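Local coordinates for fumarylacetoacetate hydrolase (Burkholderia xenovorans, PDB 5TI1), which probably hydrolyses fumarylacetoacetate to fumarate and acetoacetate, the last step of phenylalanine and tyrosine breakdown, with a divalent metal ion at its active site, at residues L15-T18 against S22-S25; L42-F47 against H251-V256; S180-G185 against L357-V362; T329-P332 against E337-T340; A420-C423 against Y428-G431. One frame throughout, in Å; residues are numbered along the deposited sequence.

Contact 1: residues L15-T18 against S22-S25; sequences LQAT and SRKS
A17, in the last turn of helix 13-17, faces R23 across a short connection, with R23 in an extended piece of the loop that follows the helix. The carbonyl O of A17 is the atom that R23 reaches. R23 NE donates to A17 O at 3.2 Å, and the bond is bent, with 145° at the hydrogen. R23 NH2 also reaches A17 O, at 3.3 Å, but this second bond is weak. One carbonyl oxygen therefore sits at the NE-NH2 edge of the guanidinium, near its plane. NE stands above the plane of the A17 C=O group, not on a lone pair. The same R23 NH2 lies 3.3 Å from A17 CB, so the methyl group packs beside the polar edge. The R23 chain runs straight through CB and CG and then bends at chi3 (-54°), which turns the guanidinium edge toward the helix. The third nitrogen, NH1, bonds S117 OG, so the group also ties to the chain just after helix 102-116. At T18, OG1 donates to L15 O at 2.6 Å and also bonds R109 NE. The turn is thus held to helix 102-116 from a second point. Here an arginine from the following loop binds a carbonyl at the C-terminal end of a helix, a form of side-chain C-capping at the protein surface.

Contact 2: residues L42-F47 against H251-V256; sequences LPFGIF and HIFGMV
F44 and F253 meet between two beta-sheets. F44 belongs to strand 44-49 of the antiparallel sheet in the N-terminal family region. F253 belongs to strand 252-263 of the mixed sheet in the C-terminal FAH region. The tight part is small: CZ of F253 touches F44 at CD2 and, a little farther off, at CG. The two side chains cross at about a right angle. Their ring planes are inclined at 46°, and the ring centroids lie 5.8 Å apart. With F253 CG anti to its backbone N (chi1 172°) and F44 CG anti to its carbonyl carbon (chi1 -69°), each ring is sent toward the other sheet, and CZ of F253 reaches CD2 of F44. Apart from this one touch the segments do not meet, and no hydrogen bond joins them. The loose side is not a solvent side, because both phenylalanines are buried and other residues fill in around them. W105 meets the F253 ring edge-to-face, and F97 meets the F44 ring. I290 of strand 284-292 lies against F253, while V108 of helix 102-116 lies against F44. The direct junction comes down to one carbon pair, F44 CD2 and F253 CZ, 3.8 Å apart.

Contact 3: residues S180-G185 against L357-V362; sequences SEMPIG and LAHHTV
H359 CG lies anti to its backbone N (chi1 -178°), and M182 CG sits between its own N and carbonyl carbon (chi1 67°); these torsions bring the imidazole and the thioether together. M182 CB lies over one face of the ring, 3.7 Å from H359 CE1, in a CH-pi contact; its line to the ring centroid is 28° off the ring normal. The sulfur approaches the ring obliquely, with M182 SD 3.8 Å from H359 NE2, and the bend at chi3 then directs CE. P183 packs nearer the root of the histidine, where P183 CG meets H359 CB at 3.5 Å. P183 is the centre of an inverse gamma turn. The contact thus sets a tight turn, in the loop before strand 185-188, against helix 353-362 of the FAH C-terminal region. P183 O comes within 3.6 Å of H359 CD2. This oxygen is buried and has no hydrogen-bond partner in the model. H359 ND1 bonds Y313 OH, which holds the ring at ND1. The second subunit also takes part: its W269 packs on M182, and its N278 ND2 bonds H359 O. Y155, predicted to bind substrate, is close by, its side chain about 8 Å from that of P183.

Contact 4: residues T329-P332 against E337-T340; sequences TLRP and EAST
R331 lies along the E337-A338 backbone where the beta hairpin of strands 321-331 and 339-345 opens into its turn. Its CB meets the A338 methyl, CB to CB at 3.7 Å. CG passes near the carbonyl of E337. CD rests against the peptide link, 3.6 Å from A338 N. There the chain bends at chi3 (60°) and takes the guanidinium away from the hairpin partner. At the tip, NH2 makes a salt bridge to E416 on the neighbouring strand 416-424. A338 CB is also flanked by T329 OG1, so the methyl fits between two side chains of the opposite strand. T329 CG2 touches T340 OG1 in the non-hydrogen-bonded pair T329-T340. The next pair, L330-S339, is hydrogen-bonded in both directions. L330 N donates to S339 O at 2.9 Å, and S339 N donates to L330 O at 3.0 Å in a nearly straight bond. S339 OG also accepts from E404 N. One water sits at the turn end. It donates to E337 O at 2.7 Å, makes only a weak bond to L330 O, and hydrogen-bonds S339 OG at 2.6 Å.

Contact 5: residues A420-C423 against Y428-G431; sequences AGWC and YRVG
C423 N donates to V430 O at 2.6 Å, a short and almost straight bond with 177° at the hydrogen. V430 N returns the bond to C423 O at 2.9 Å. C423 and V430 thus form the hydrogen-bonded pair of an antiparallel beta hairpin, strands 416-424 and 429-440. Beside it, W422 and G431 form a non-hydrogen-bonded pair with their CA atoms only 3.6 Å apart. The absence of a side chain at G431 is consistent with this close approach, and W422 CB lies 3.7 Å from G431 CA. C423 and V430 share one face of the sheet, where both pack on F299.

W422 lies on the other face and meets R429. The two side chains run side by side and point the same way. With chi1 at 53° the indole of W422 stands beside R429, whose extended chain from CG to NE carries the guanidinium over it. The guanidinium lies flat on the indole with the planes 5° apart. R429 NH1 comes over the face at 3.4 Å from W422 CE2. R429 CZ stands 3.8 Å from the centroid of the five-membered ring, a cation-pi contact. R429 CD adds a CH-pi contact to the same ring. R429 NE bonds Q424 OE1, which helps fix the rotation of the group.

A flat stack uses a face of the guanidinium, so its N-H groups remain available to other partners, as NE is to Q424. The indole face would probably favour the positive charge of R429, at a partly exposed site.

How the contacts relate
From the N terminus, contact 1 closes a short loop just after helix 13-17. Contact 2 opens at 42-47 and spans about two hundred residues to strand 252-263, joining the N-terminal sheet to the FAH mixed sheet. Contact 3 starts inside that span and ends beyond it, so the two cross. They also touch, through H251 and L357. Contact 4 is a hairpin nested in the loop closed by contact 3, yet it lies on the opposite side of the chain's centre. Contact 5 is the last hairpin, in the same sheet as contact 4, where strands 321-331 and 416-424 are neighbours. K24 of contact 1 packs on Y428 of contact 5, bringing the N-terminal loop against the start of strand 429-440.

Contact 1: residues L15-T18 against S22-S25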
loop_
_atom_site.group_PDB
_atom_site.type_symbol
_atom_site.label_atom_id
_atom_site.label_comp_id
_atom_site.label_asym_id
_atom_site.label_seq_id
_atom_site.Cartn_x
_atom_site.Cartn_y
_atom_site.Cartn_z
ATOM N N LEU B 15 -18.882 14.037 26.675
ATOM C CA LEU B 15 -17.952 14.370 25.607
ATOM C C LEU B 15 -17.787 15.878 25.474
ATOM O O LEU B 15 -16.677 16.375 25.252
ATOM C CB LEU B 15 -18.435 13.758 24.294
ATOM C CG LEU B 15 -17.563 14.031 23.069
ATOM C CD1 LEU B 15 -16.186 13.393 23.221
ATOM C CD2 LEU B 15 -18.253 13.546 21.813
ATOM N N GLN B 16 -18.881 16.626 25.624
ATOM C CA GLN B 16 -18.806 18.075 25.488
ATOM C C GLN B 16 -17.940 18.692 26.578
ATOM O O GLN B 16 -17.185 19.639 26.320
ATOM C CB GLN B 16 -20.209 18.680 25.523
ATOM C CG GLN B 16 -20.200 20.177 25.281
ATOM C CD GLN B 16 -19.418 20.534 24.032
ATOM O OE1 GLN B 16 -18.328 21.107 24.110
ATOM N NE2 GLN B 16 -19.965 20.180 22.869
ATOM N N ALA B 17 -18.033 18.167 27.805
ATOM C CA ALA B 17 -17.240 18.706 28.904
ATOM C C ALA B 17 -15.745 18.636 28.615
ATOM O O ALA B 17 -14.990 19.508 29.059
ATOM C CB ALA B 17 -17.570 17.965 30.201
ATOM N N THR B 18 -15.302 17.619 27.865
ATOM C CA THR B 18 -13.884 17.470 27.543
ATOM C C THR B 18 -13.389 18.538 26.575
ATOM O O THR B 18 -12.175 18.696 26.414
ATOM C CB THR B 18 -13.616 16.086 26.940
ATOM O OG1 THR B 18 -14.174 16.019 25.619
ATOM C CG2 THR B 18 -14.204 14.980 27.810
ATOM N N SER B 22 -12.397 26.126 29.493
ATOM C CA SER B 22 -12.115 26.541 30.864
ATOM C C SER B 22 -11.465 25.436 31.690
ATOM O O SER B 22 -10.859 25.730 32.727
ATOM C CB SER B 22 -13.400 27.025 31.553
ATOM O OG SER B 22 -14.290 25.955 31.819
ATOM N N ARG B 23 -11.560 24.183 31.255
ATOM C CA ARG B 23 -10.987 23.089 32.024
ATOM C C ARG B 23 -9.463 23.162 32.012
ATOM O O ARG B 23 -8.847 23.587 31.033
ATOM C CB ARG B 23 -11.460 21.749 31.466
ATOM C CG ARG B 23 -11.024 20.548 32.280
ATOM C CD ARG B 23 -11.602 19.278 31.693
ATOM N NE ARG B 23 -13.053 19.373 31.562
ATOM C CZ ARG B 23 -13.916 18.980 32.492
ATOM N NH1 ARG B 23 -13.475 18.465 33.631
ATOM N NH2 ARG B 23 -15.223 19.103 32.282
ATOM N N LYS B 24 -8.859 22.760 33.129
ATOM C CA LYS B 24 -7.413 22.731 33.278
ATOM C C LYS B 24 -7.029 21.455 34.016
ATOM O O LYS B 24 -7.867 20.792 34.634
ATOM C CB LYS B 24 -6.888 23.971 34.030
ATOM C CG LYS B 24 -7.234 25.296 33.372
ATOM C CD LYS B 24 -6.549 25.462 32.025
ATOM C CE LYS B 24 -7.204 26.570 31.210
ATOM N NZ LYS B 24 -6.645 26.697 29.832
ATOM N N SER B 25 -5.740 21.131 33.962
ATOM C CA SER B 25 -5.208 19.906 34.534
ATOM C C SER B 25 -4.349 20.197 35.756
ATOM O O SER B 25 -3.788 21.285 35.909
ATOM C CB SER B 25 -4.371 19.139 33.497
ATOM O OG SER B 25 -3.829 17.950 34.053
#

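Contact 2: residues L42-F47 against H251-V256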
loop_
_atom_site.group_PDB
_atom_site.type_symbol
_atom_site.label_atom_id
_atom_site.label_comp_id
_atom_site.label_asym_id
_atom_site.label_seq_id
_atom_site.Cartn_x
_atom_site.Cartn_y
_atom_site.Cartn_z
ATOM N N LEU B 42 -5.508 15.492 24.492
ATOM C CA LEU B 42 -5.497 14.066 24.797
ATOM C C LEU B 42 -5.277 13.239 23.527
ATOM O O LEU B 42 -6.145 12.441 23.136
ATOM C CB LEU B 42 -6.799 13.667 25.498
ATOM C CG LEU B 42 -7.162 14.566 26.684
ATOM C CD1 LEU B 42 -8.472 14.133 27.337
ATOM C CD2 LEU B 42 -6.026 14.595 27.698
ATOM N N PRO B 43 -4.137 13.394 22.860
ATOM C CA PRO B 43 -3.865 12.589 21.669
ATOM C C PRO B 43 -3.290 11.232 22.046
ATOM O O PRO B 43 -2.757 11.039 23.139
ATOM C CB PRO B 43 -2.833 13.428 20.913
ATOM C CG PRO B 43 -2.028 14.069 22.032
ATOM C CD PRO B 43 -3.011 14.299 23.179
ATOM N N PHE B 44 -3.389 10.291 21.105
ATOM C CA PHE B 44 -2.945 8.916 21.310
ATOM C C PHE B 44 -1.647 8.636 20.566
ATOM O O PHE B 44 -1.454 9.095 19.435
ATOM C CB PHE B 44 -4.009 7.914 20.852
ATOM C CG PHE B 44 -5.232 7.899 21.714
ATOM C CD1 PHE B 44 -5.315 7.052 22.804
ATOM C CD2 PHE B 44 -6.296 8.729 21.432
ATOM C CE1 PHE B 44 -6.447 7.037 23.606
ATOM C CE2 PHE B 44 -7.436 8.721 22.226
ATOM C CZ PHE B 44 -7.508 7.874 23.314
ATOM N N GLY B 45 -0.774 7.853 21.203
ATOM C CA GLY B 45 0.478 7.430 20.611
ATOM C C GLY B 45 0.925 6.101 21.184
ATOM O O GLY B 45 0.248 5.497 22.020
ATOM N N ILE B 46 2.092 5.653 20.728
ATOM C CA ILE B 46 2.714 4.412 21.174
ATOM C C ILE B 46 4.095 4.762 21.697
ATOM O O ILE B 46 4.914 5.336 20.965
ATOM C CB ILE B 46 2.799 3.374 20.038
ATOM C CG1 ILE B 46 1.391 2.941 19.593
ATOM C CG2 ILE B 46 3.617 2.166 20.459
ATOM C CD1 ILE B 46 0.618 2.175 20.640
ATOM N N PHE B 47 4.363 4.416 22.956
ATOM C CA PHE B 47 5.621 4.811 23.566
ATOM C C PHE B 47 6.212 3.663 24.367
ATOM O O PHE B 47 5.553 2.668 24.688
ATOM C CB PHE B 47 5.460 6.034 24.484
ATOM C CG PHE B 47 4.897 5.699 25.828
ATOM C CD1 PHE B 47 3.544 5.449 25.979
ATOM C CD2 PHE B 47 5.716 5.620 26.941
ATOM C CE1 PHE B 47 3.021 5.128 27.209
ATOM C CE2 PHE B 47 5.194 5.308 28.178
ATOM C CZ PHE B 47 3.846 5.056 28.310
ATOM N N HIS B 251 -15.905 7.491 9.994
ATOM C CA HIS B 251 -14.872 6.481 9.805
ATOM C C HIS B 251 -13.479 6.960 10.193
ATOM O O HIS B 251 -12.558 6.141 10.226
ATOM C CB HIS B 251 -14.852 6.010 8.347
ATOM C CG HIS B 251 -16.097 5.287 7.930
ATOM N ND1 HIS B 251 -16.101 3.958 7.560
ATOM C CD2 HIS B 251 -17.381 5.705 7.835
ATOM C CE1 HIS B 251 -17.330 3.593 7.235
ATOM N NE2 HIS B 251 -18.126 4.635 7.398
ATOM N N ILE B 252 -13.304 8.248 10.508
ATOM C CA ILE B 252 -11.984 8.836 10.741
ATOM C C ILE B 252 -11.706 8.887 12.240
ATOM O O ILE B 252 -12.534 9.368 13.023
ATOM C CB ILE B 252 -11.880 10.238 10.116
ATOM C CG1 ILE B 252 -12.172 10.175 8.617
ATOM C CG2 ILE B 252 -10.498 10.841 10.381
ATOM C CD1 ILE B 252 -12.043 11.506 7.919
ATOM N N PHE B 253 -10.523 8.416 12.638
ATOM C CA PHE B 253 -10.122 8.403 14.041
ATOM C C PHE B 253 -9.434 9.704 14.459
ATOM O O PHE B 253 -9.773 10.291 15.488
ATOM C CB PHE B 253 -9.196 7.205 14.300
ATOM C CG PHE B 253 -8.577 7.195 15.668
ATOM C CD1 PHE B 253 -9.374 7.061 16.803
ATOM C CD2 PHE B 253 -7.192 7.304 15.822
ATOM C CE1 PHE B 253 -8.809 7.045 18.071
ATOM C CE2 PHE B 253 -6.611 7.293 17.086
ATOM C CZ PHE B 253 -7.422 7.162 18.216
ATOM N N GLY B 254 -8.456 10.151 13.688
ATOM C CA GLY B 254 -7.709 11.327 14.073
ATOM C C GLY B 254 -6.752 11.745 12.979
ATOM O O GLY B 254 -6.817 11.250 11.851
ATOM N N MET B 255 -5.827 12.644 13.339
ATOM C CA MET B 255 -4.945 13.267 12.365
ATOM C C MET B 255 -3.525 13.332 12.905
ATOM O O MET B 255 -3.306 13.394 14.120
ATOM C CB MET B 255 -5.429 14.676 12.015
ATOM C CG MET B 255 -4.808 15.269 10.778
ATOM S SD MET B 255 -5.469 16.917 10.486
ATOM C CE MET B 255 -7.203 16.556 10.209
ATOM N N VAL B 256 -2.564 13.313 11.979
ATOM C CA VAL B 256 -1.155 13.535 12.259
ATOM C C VAL B 256 -0.632 14.554 11.250
ATOM O O VAL B 256 -1.287 14.869 10.257
ATOM C CB VAL B 256 -0.328 12.237 12.182
ATOM C CG1 VAL B 256 -0.763 11.259 13.265
ATOM C CG2 VAL B 256 -0.438 11.627 10.784
#

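Contact 3: residues S180-G185 against L357-V362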
loop_
_atom_site.group_PDB
_atom_site.type_symbol
_atom_site.label_atom_id
_atom_site.label_comp_id
_atom_site.label_asym_id
_atom_site.label_seq_id
_atom_site.Cartn_x
_atom_site.Cartn_y
_atom_site.Cartn_z
ATOM N N SER B 180 -10.944 19.817 -10.551
ATOM C CA SER B 180 -12.079 20.433 -9.878
ATOM C C SER B 180 -13.323 19.548 -9.896
ATOM O O SER B 180 -14.365 19.960 -9.376
ATOM C CB SER B 180 -12.382 21.796 -10.506
ATOM O OG SER B 180 -11.274 22.680 -10.348
ATOM N N GLU B 181 -13.231 18.346 -10.473
ATOM C CA GLU B 181 -14.327 17.385 -10.476
ATOM C C GLU B 181 -14.118 16.242 -9.493
ATOM O O GLU B 181 -15.076 15.525 -9.193
ATOM C CB GLU B 181 -14.530 16.809 -11.884
ATOM C CG GLU B 181 -14.890 17.856 -12.937
ATOM C CD GLU B 181 -16.389 18.148 -13.001
ATOM O OE1 GLU B 181 -17.163 17.427 -12.339
ATOM O OE2 GLU B 181 -16.786 19.088 -13.719
ATOM N N MET B 182 -12.901 16.049 -8.982
ATOM C CA MET B 182 -12.657 14.944 -8.069
ATOM C C MET B 182 -11.432 15.254 -7.226
ATOM O O MET B 182 -10.526 15.965 -7.681
ATOM C CB MET B 182 -12.450 13.631 -8.835
ATOM C CG MET B 182 -11.188 13.617 -9.660
ATOM S SD MET B 182 -10.810 12.012 -10.364
ATOM C CE MET B 182 -12.194 11.830 -11.481
ATOM N N PRO B 183 -11.371 14.746 -6.010
ATOM C CA PRO B 183 -10.122 14.831 -5.255
ATOM C C PRO B 183 -9.141 13.778 -5.747
ATOM O O PRO B 183 -9.118 12.661 -5.221
ATOM C CB PRO B 183 -10.564 14.581 -3.809
ATOM C CG PRO B 183 -11.847 13.797 -3.937
ATOM C CD PRO B 183 -12.502 14.258 -5.199
ATOM N N ILE B 184 -8.344 14.112 -6.765
ATOM C CA ILE B 184 -7.435 13.121 -7.323
ATOM C C ILE B 184 -6.424 12.684 -6.262
ATOM O O ILE B 184 -6.099 13.424 -5.320
ATOM C CB ILE B 184 -6.710 13.643 -8.574
ATOM C CG1 ILE B 184 -5.730 14.745 -8.207
ATOM C CG2 ILE B 184 -7.702 14.119 -9.636
ATOM C CD1 ILE B 184 -4.829 15.121 -9.345
ATOM N N GLY B 185 -5.927 11.463 -6.422
ATOM C CA GLY B 185 -5.003 10.877 -5.470
ATOM C C GLY B 185 -4.369 9.641 -6.068
ATOM O O GLY B 185 -4.701 9.217 -7.179
ATOM N N LEU B 357 -12.374 10.608 1.295
ATOM C CA LEU B 357 -12.731 9.229 1.609
ATOM C C LEU B 357 -13.892 8.752 0.740
ATOM O O LEU B 357 -13.894 7.609 0.258
ATOM C CB LEU B 357 -13.086 9.109 3.087
ATOM C CG LEU B 357 -13.332 7.698 3.610
ATOM C CD1 LEU B 357 -12.078 6.824 3.408
ATOM C CD2 LEU B 357 -13.764 7.767 5.076
ATOM N N ALA B 358 -14.878 9.622 0.524
ATOM C CA ALA B 358 -16.003 9.281 -0.340
ATOM C C ALA B 358 -15.518 8.920 -1.736
ATOM O O ALA B 358 -15.903 7.884 -2.296
ATOM C CB ALA B 358 -16.988 10.449 -0.390
ATOM N N HIS B 359 -14.632 9.741 -2.297
ATOM C CA HIS B 359 -14.080 9.417 -3.604
ATOM C C HIS B 359 -13.208 8.165 -3.548
ATOM O O HIS B 359 -13.280 7.319 -4.447
ATOM C CB HIS B 359 -13.293 10.598 -4.151
ATOM C CG HIS B 359 -12.735 10.356 -5.514
ATOM N ND1 HIS B 359 -13.519 10.350 -6.647
ATOM C CD2 HIS B 359 -11.476 10.070 -5.924
ATOM C CE1 HIS B 359 -12.762 10.094 -7.699
ATOM N NE2 HIS B 359 -11.520 9.918 -7.287
ATOM N N HIS B 360 -12.392 8.024 -2.494
ATOM C CA HIS B 360 -11.533 6.845 -2.357
ATOM C C HIS B 360 -12.325 5.545 -2.495
ATOM O O HIS B 360 -11.843 4.575 -3.090
ATOM C CB HIS B 360 -10.812 6.870 -1.006
ATOM C CG HIS B 360 -9.556 6.051 -0.968
ATOM N ND1 HIS B 360 -9.389 4.899 -1.709
ATOM C CD2 HIS B 360 -8.398 6.228 -0.284
ATOM C CE1 HIS B 360 -8.186 4.399 -1.478
ATOM N NE2 HIS B 360 -7.566 5.184 -0.615
ATOM N N THR B 361 -13.541 5.510 -1.959
ATOM C CA THR B 361 -14.327 4.283 -1.906
ATOM C C THR B 361 -15.475 4.233 -2.913
ATOM O O THR B 361 -16.191 3.224 -2.957
ATOM C CB THR B 361 -14.882 4.091 -0.488
ATOM O OG1 THR B 361 -15.838 5.130 -0.201
ATOM C CG2 THR B 361 -13.746 4.156 0.529
ATOM N N VAL B 362 -15.667 5.275 -3.733
ATOM C CA VAL B 362 -16.871 5.350 -4.557
ATOM C C VAL B 362 -16.919 4.216 -5.576
ATOM O O VAL B 362 -18.004 3.786 -5.993
ATOM C CB VAL B 362 -16.972 6.723 -5.247
ATOM C CG1 VAL B 362 -15.913 6.861 -6.330
ATOM C CG2 VAL B 362 -18.377 6.919 -5.825
#

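Contact 4: residues T329-P332 against E337-T340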
loop_
_atom_site.group_PDB
_atom_site.type_symbol
_atom_site.label_atom_id
_atom_site.label_comp_id
_atom_site.label_asym_id
_atom_site.label_seq_id
_atom_site.Cartn_x
_atom_site.Cartn_y
_atom_site.Cartn_z
ATOM N N THR B 329 9.869 24.629 9.706
ATOM C CA THR B 329 11.170 25.250 9.876
ATOM C C THR B 329 12.223 24.398 9.188
ATOM O O THR B 329 12.058 23.181 9.011
ATOM C CB THR B 329 11.525 25.462 11.361
ATOM O OG1 THR B 329 11.698 24.200 12.011
ATOM C CG2 THR B 329 10.420 26.260 12.071
ATOM N N LEU B 330 13.295 25.067 8.764
ATOM C CA LEU B 330 14.439 24.420 8.140
ATOM C C LEU B 330 15.673 24.871 8.899
ATOM O O LEU B 330 15.863 26.072 9.113
ATOM C CB LEU B 330 14.547 24.788 6.649
ATOM C CG LEU B 330 15.541 24.019 5.761
ATOM C CD1 LEU B 330 15.112 24.090 4.307
ATOM C CD2 LEU B 330 16.977 24.522 5.908
ATOM N N ARG B 331 16.493 23.923 9.328
ATOM C CA ARG B 331 17.718 24.279 10.039
ATOM C C ARG B 331 18.923 23.678 9.334
ATOM O O ARG B 331 19.073 22.442 9.315
ATOM C CB ARG B 331 17.671 23.832 11.499
ATOM C CG ARG B 331 18.924 24.233 12.262
ATOM C CD ARG B 331 18.733 24.190 13.762
ATOM N NE ARG B 331 18.369 22.858 14.221
ATOM C CZ ARG B 331 19.220 21.842 14.308
ATOM N NH1 ARG B 331 20.491 22.005 13.957
ATOM N NH2 ARG B 331 18.796 20.656 14.734
ATOM N N PRO B 332 19.767 24.503 8.714
ATOM C CA PRO B 332 21.040 24.009 8.181
ATOM C C PRO B 332 21.859 23.341 9.270
ATOM O O PRO B 332 21.750 23.678 10.453
ATOM C CB PRO B 332 21.738 25.280 7.675
ATOM C CG PRO B 332 20.604 26.268 7.445
ATOM C CD PRO B 332 19.558 25.941 8.464
ATOM N N GLU B 337 19.928 27.793 15.285
ATOM C CA GLU B 337 18.479 27.954 15.345
ATOM C C GLU B 337 17.851 27.694 13.981
ATOM O O GLU B 337 18.431 28.010 12.936
ATOM C CB GLU B 337 18.082 29.365 15.825
ATOM C CG GLU B 337 18.656 29.772 17.174
ATOM C CD GLU B 337 18.108 28.953 18.331
ATOM O OE1 GLU B 337 17.026 28.348 18.178
ATOM O OE2 GLU B 337 18.763 28.917 19.395
ATOM N N ALA B 338 16.650 27.124 14.004
ATOM C CA ALA B 338 15.913 26.867 12.776
ATOM C C ALA B 338 15.241 28.143 12.296
ATOM O O ALA B 338 14.944 29.047 13.081
ATOM C CB ALA B 338 14.867 25.770 12.987
ATOM N N SER B 339 15.015 28.217 10.990
ATOM C CA SER B 339 14.338 29.353 10.378
ATOM C C SER B 339 12.998 28.895 9.819
ATOM O O SER B 339 12.926 27.871 9.127
ATOM C CB SER B 339 15.203 29.966 9.276
ATOM O OG SER B 339 16.476 30.337 9.784
ATOM N N THR B 340 11.936 29.630 10.131
ATOM C CA THR B 340 10.629 29.276 9.581
ATOM C C THR B 340 10.592 29.607 8.093
ATOM O O THR B 340 11.029 30.680 7.673
ATOM C CB THR B 340 9.513 30.005 10.327
ATOM O OG1 THR B 340 9.548 29.650 11.717
ATOM C CG2 THR B 340 8.158 29.618 9.752
HETATM O O HOH W 1 18.177 28.408 10.294
#

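Contact 5: residues A420-C423 against Y428-G431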
loop_
_atom_site.group_PDB
_atom_site.type_symbol
_atom_site.label_atom_id
_atom_site.label_comp_id
_atom_site.label_asym_id
_atom_site.label_seq_id
_atom_site.Cartn_x
_atom_site.Cartn_y
_atom_site.Cartn_z
ATOM N N ALA B 420 5.221 21.545 12.178
ATOM C CA ALA B 420 4.551 21.742 13.452
ATOM C C ALA B 420 3.142 22.253 13.188
ATOM O O ALA B 420 2.876 22.881 12.159
ATOM C CB ALA B 420 5.305 22.730 14.350
ATOM N N GLY B 421 2.243 22.004 14.130
ATOM C CA GLY B 421 0.852 22.364 13.922
ATOM C C GLY B 421 0.076 22.434 15.211
ATOM O O GLY B 421 0.338 21.683 16.155
ATOM N N TRP B 422 -0.919 23.325 15.233
ATOM C CA TRP B 422 -1.810 23.424 16.377
ATOM C C TRP B 422 -3.101 24.104 15.950
ATOM O O TRP B 422 -3.134 24.855 14.970
ATOM C CB TRP B 422 -1.160 24.196 17.536
ATOM C CG TRP B 422 -0.642 25.524 17.125
ATOM C CD1 TRP B 422 -1.334 26.710 17.091
ATOM C CD2 TRP B 422 0.681 25.816 16.683
ATOM N NE1 TRP B 422 -0.519 27.713 16.642
ATOM C CE2 TRP B 422 0.727 27.192 16.389
ATOM C CE3 TRP B 422 1.835 25.043 16.499
ATOM C CZ2 TRP B 422 1.885 27.816 15.926
ATOM C CZ3 TRP B 422 2.981 25.663 16.039
ATOM C CH2 TRP B 422 3.000 27.037 15.761
ATOM N N CYS B 423 -4.169 23.800 16.680
ATOM C CA CYS B 423 -5.387 24.589 16.628
ATOM C C CYS B 423 -5.324 25.610 17.755
ATOM O O CYS B 423 -5.056 25.247 18.904
ATOM C CB CYS B 423 -6.621 23.704 16.772
ATOM S SG CYS B 423 -6.717 22.358 15.560
ATOM N N TYR B 428 -5.692 28.658 24.902
ATOM C CA TYR B 428 -5.126 27.318 24.877
ATOM C C TYR B 428 -4.960 26.878 23.433
ATOM O O TYR B 428 -5.419 27.540 22.499
ATOM C CB TYR B 428 -5.994 26.318 25.645
ATOM C CG TYR B 428 -7.258 25.918 24.908
ATOM C CD1 TYR B 428 -8.281 26.834 24.707
ATOM C CD2 TYR B 428 -7.427 24.627 24.417
ATOM C CE1 TYR B 428 -9.434 26.488 24.038
ATOM C CE2 TYR B 428 -8.591 24.266 23.744
ATOM C CZ TYR B 428 -9.597 25.204 23.562
ATOM O OH TYR B 428 -10.764 24.877 22.896
ATOM N N ARG B 429 -4.295 25.736 23.267
ATOM C CA ARG B 429 -4.070 25.137 21.965
ATOM C C ARG B 429 -4.400 23.652 22.009
ATOM O O ARG B 429 -4.376 23.008 23.061
ATOM C CB ARG B 429 -2.615 25.320 21.496
ATOM C CG ARG B 429 -2.211 26.760 21.259
ATOM C CD ARG B 429 -0.808 26.846 20.687
ATOM N NE ARG B 429 -0.459 28.219 20.337
ATOM C CZ ARG B 429 0.718 28.579 19.839
ATOM N NH1 ARG B 429 1.653 27.665 19.635
ATOM N NH2 ARG B 429 0.961 29.847 19.538
ATOM N N VAL B 430 -4.720 23.123 20.838
ATOM C CA VAL B 430 -4.853 21.693 20.594
ATOM C C VAL B 430 -3.874 21.416 19.465
ATOM O O VAL B 430 -4.149 21.741 18.306
ATOM C CB VAL B 430 -6.291 21.300 20.227
ATOM C CG1 VAL B 430 -6.381 19.849 19.760
ATOM C CG2 VAL B 430 -7.196 21.531 21.415
ATOM N N GLY B 431 -2.699 20.874 19.806
ATOM C CA GLY B 431 -1.575 20.833 18.898
ATOM C C GLY B 431 -1.122 19.423 18.545
ATOM O O GLY B 431 -1.577 18.427 19.117
#